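Hydrolase (Burkholderia cenocepacia, PDB 4QKU) probably hydrolyses fumarylacetoacetate to fumarate and acetoacetate, the last step of phenylalanine and tyrosine breakdown, with the help of bound metal ions. Local coordinates at residues 324-329 against 409-414. Sequence-based numbering, arbitrary orientation.
Sequences VTLRAE and DGDELT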
loop_
_atom_site.group_PDB
_atom_site.type_symbol
_atom_site.label_atom_id
_atom_site.label_comp_id
_atom_site.label_asym_id
_atom_site.label_seq_id
_atom_site.Cartn_x
_atom_site.Cartn_y
_atom_site.Cartn_z
ATOM N N VAL B 324 5.495 26.621 3.554
ATOM C CA VAL B 324 6.710 25.846 3.278
ATOM C C VAL B 324 7.924 26.759 3.366
ATOM O O VAL B 324 7.918 27.865 2.820
ATOM C CB VAL B 324 6.679 25.196 1.881
ATOM C CG1 VAL B 324 7.918 24.344 1.672
ATOM C CG2 VAL B 324 5.417 24.376 1.693
ATOM N N THR B 325 8.962 26.286 4.050
ATOM C CA THR B 325 10.263 26.971 4.052
ATOM C C THR B 325 11.368 26.075 3.505
ATOM O O THR B 325 11.272 24.843 3.552
ATOM C CB THR B 325 10.652 27.445 5.462
ATOM O OG1 THR B 325 11.019 26.318 6.269
ATOM C CG2 THR B 325 9.486 28.194 6.120
ATOM N N LEU B 326 12.417 26.713 2.997
ATOM C CA LEU B 326 13.621 26.040 2.509
ATOM C C LEU B 326 14.837 26.730 3.124
ATOM O O LEU B 326 14.996 27.930 2.962
ATOM C CB LEU B 326 13.694 26.147 0.979
ATOM C CG LEU B 326 14.765 25.346 0.219
ATOM C CD1 LEU B 326 14.390 25.284 -1.246
ATOM C CD2 LEU B 326 16.163 25.931 0.325
ATOM N N ARG B 327 15.700 25.962 3.789
ATOM C CA ARG B 327 16.944 26.469 4.369
ATOM C C ARG B 327 18.125 25.726 3.738
ATOM O O ARG B 327 18.240 24.526 3.888
ATOM C CB ARG B 327 16.948 26.259 5.898
ATOM C CG ARG B 327 18.107 26.903 6.657
ATOM C CD ARG B 327 18.231 26.393 8.096
ATOM N NE ARG B 327 17.077 26.767 8.915
ATOM C CZ ARG B 327 16.947 27.880 9.671
ATOM N NH1 ARG B 327 17.912 28.796 9.765
ATOM N NH2 ARG B 327 15.814 28.093 10.350
ATOM N N ALA B 328 19.001 26.453 3.044
ATOM C CA ALA B 328 20.249 25.881 2.533
ATOM C C ALA B 328 21.112 25.442 3.685
ATOM O O ALA B 328 20.969 25.937 4.802
ATOM C CB ALA B 328 20.996 26.889 1.671
ATOM N N GLU B 329 21.985 24.486 3.428
ATOM C CA GLU B 329 22.873 24.013 4.457
ATOM C C GLU B 329 23.694 25.178 5.023
ATOM O O GLU B 329 24.342 25.916 4.277
ATOM C CB GLU B 329 23.799 22.954 3.887
ATOM C CG GLU B 329 24.736 22.322 4.910
ATOM C CD GLU B 329 25.236 20.976 4.429
ATOM O OE1 GLU B 329 25.773 20.914 3.283
ATOM O OE2 GLU B 329 25.055 19.978 5.169
ATOM N N ASP B 409 21.303 19.287 -2.485
ATOM C CA ASP B 409 21.841 18.492 -1.411
ATOM C C ASP B 409 22.118 19.389 -0.200
ATOM O O ASP B 409 22.650 20.502 -0.331
ATOM C CB ASP B 409 23.130 17.754 -1.869
ATOM C CG ASP B 409 22.850 16.608 -2.866
ATOM O OD1 ASP B 409 21.661 16.341 -3.200
ATOM O OD2 ASP B 409 23.829 15.967 -3.325
ATOM N N GLY B 410 21.734 18.918 0.987
ATOM C CA GLY B 410 21.910 19.713 2.194
ATOM C C GLY B 410 20.704 20.578 2.541
ATOM O O GLY B 410 20.523 20.907 3.709
ATOM N N ASP B 411 19.865 20.945 1.565
ATOM C CA ASP B 411 18.693 21.807 1.861
ATOM C C ASP B 411 17.775 21.106 2.831
ATOM O O ASP B 411 17.616 19.900 2.751
ATOM C CB ASP B 411 17.875 22.129 0.602
ATOM C CG ASP B 411 18.585 23.049 -0.350
ATOM O OD1 ASP B 411 19.686 23.562 0.004
ATOM O OD2 ASP B 411 18.070 23.239 -1.485
ATOM N N GLU B 412 17.167 21.879 3.725
ATOM C CA GLU B 412 16.139 21.404 4.623
ATOM C C GLU B 412 14.809 22.050 4.200
ATOM O O GLU B 412 14.718 23.275 4.083
ATOM C CB GLU B 412 16.459 21.762 6.078
ATOM C CG GLU B 412 15.430 21.232 7.067
ATOM C CD GLU B 412 15.881 21.339 8.521
ATOM O OE1 GLU B 412 16.110 22.475 8.995
ATOM O OE2 GLU B 412 16.008 20.293 9.203
ATOM N N LEU B 413 13.818 21.198 3.935
ATOM C CA LEU B 413 12.448 21.623 3.577
ATOM C C LEU B 413 11.531 21.371 4.734
ATOM O O LEU B 413 11.525 20.274 5.288
ATOM C CB LEU B 413 11.943 20.856 2.365
ATOM C CG LEU B 413 12.384 21.362 0.980
ATOM C CD1 LEU B 413 11.741 22.706 0.681
ATOM C CD2 LEU B 413 13.899 21.440 0.829
ATOM N N THR B 414 10.772 22.390 5.112
ATOM C CA THR B 414 9.859 22.282 6.242
ATOM C C THR B 414 8.423 22.678 5.849
ATOM O O THR B 414 8.203 23.684 5.195
ATOM C CB THR B 414 10.360 23.132 7.438
ATOM O OG1 THR B 414 11.748 22.841 7.674
ATOM C CG2 THR B 414 9.598 22.794 8.697
HETATM O O HOH W 1 13.129 24.654 6.158
HETATM O O HOH W 2 14.906 24.947 8.086
HETATM O O HOH W 3 22.144 23.042 0.805
#
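Thr325 and Thr414 face each other as a hydrogen-bonded pair of an antiparallel ladder, their side chains lying side by side and pointing the same way. Thr325 N donates to Thr414 O at 2.9 Å and Thr414 N returns the bond to Thr325 O; Arg327 and Glu412 repeat the exchange at the next hydrogen-bonded pair, with the non-hydrogen-bonded pair Leu326 and Leu413 between. The threonine hydroxyls do not meet directly. With Thr325 OG1 between its own N and carbonyl carbon (chi1 72°), Thr325 OG1 and Thr414 OG1 each hydrogen-bond to water 1 at 2.7 Å, and this water also donates to Glu412 O. On the same face Arg327 NE and Glu412 OE1 stay 4.4 Å apart, too far for a salt bridge; water 2 lies in plane at the guanidinium edge, accepting from NE and donating to OE1. Arg327 also gives NH1 to Ala331 O.

On the opposite face the leucines lie side by side. Leu326 CG is anti to its backbone N (chi1 -171°) and Leu413 CG anti to its carbonyl carbon, which brings Leu413 CD1 and CD2 both to 4.0 Å from Leu326 CG. Beyond them, Asp411 leans its carboxylate on Leu326 CD2, 3.8 Å from OD2, while OD2 is held by a salt bridge to Arg404 and by Glu408 N. Water 3 bridges the two loop ends, accepting from Glu329 N and donating to Asp411 OD1 and Asp409 O.

The ladder joins strand 317-327 to strand 412-421 within the C-terminal FAH domain. Strand 335-341 flanks the first and strand 424-436 the second, while Val324 and Leu413 pack on Ile221 of strand 219-229, which carries two of the predicted calcium ligands, Glu222 and Glu224.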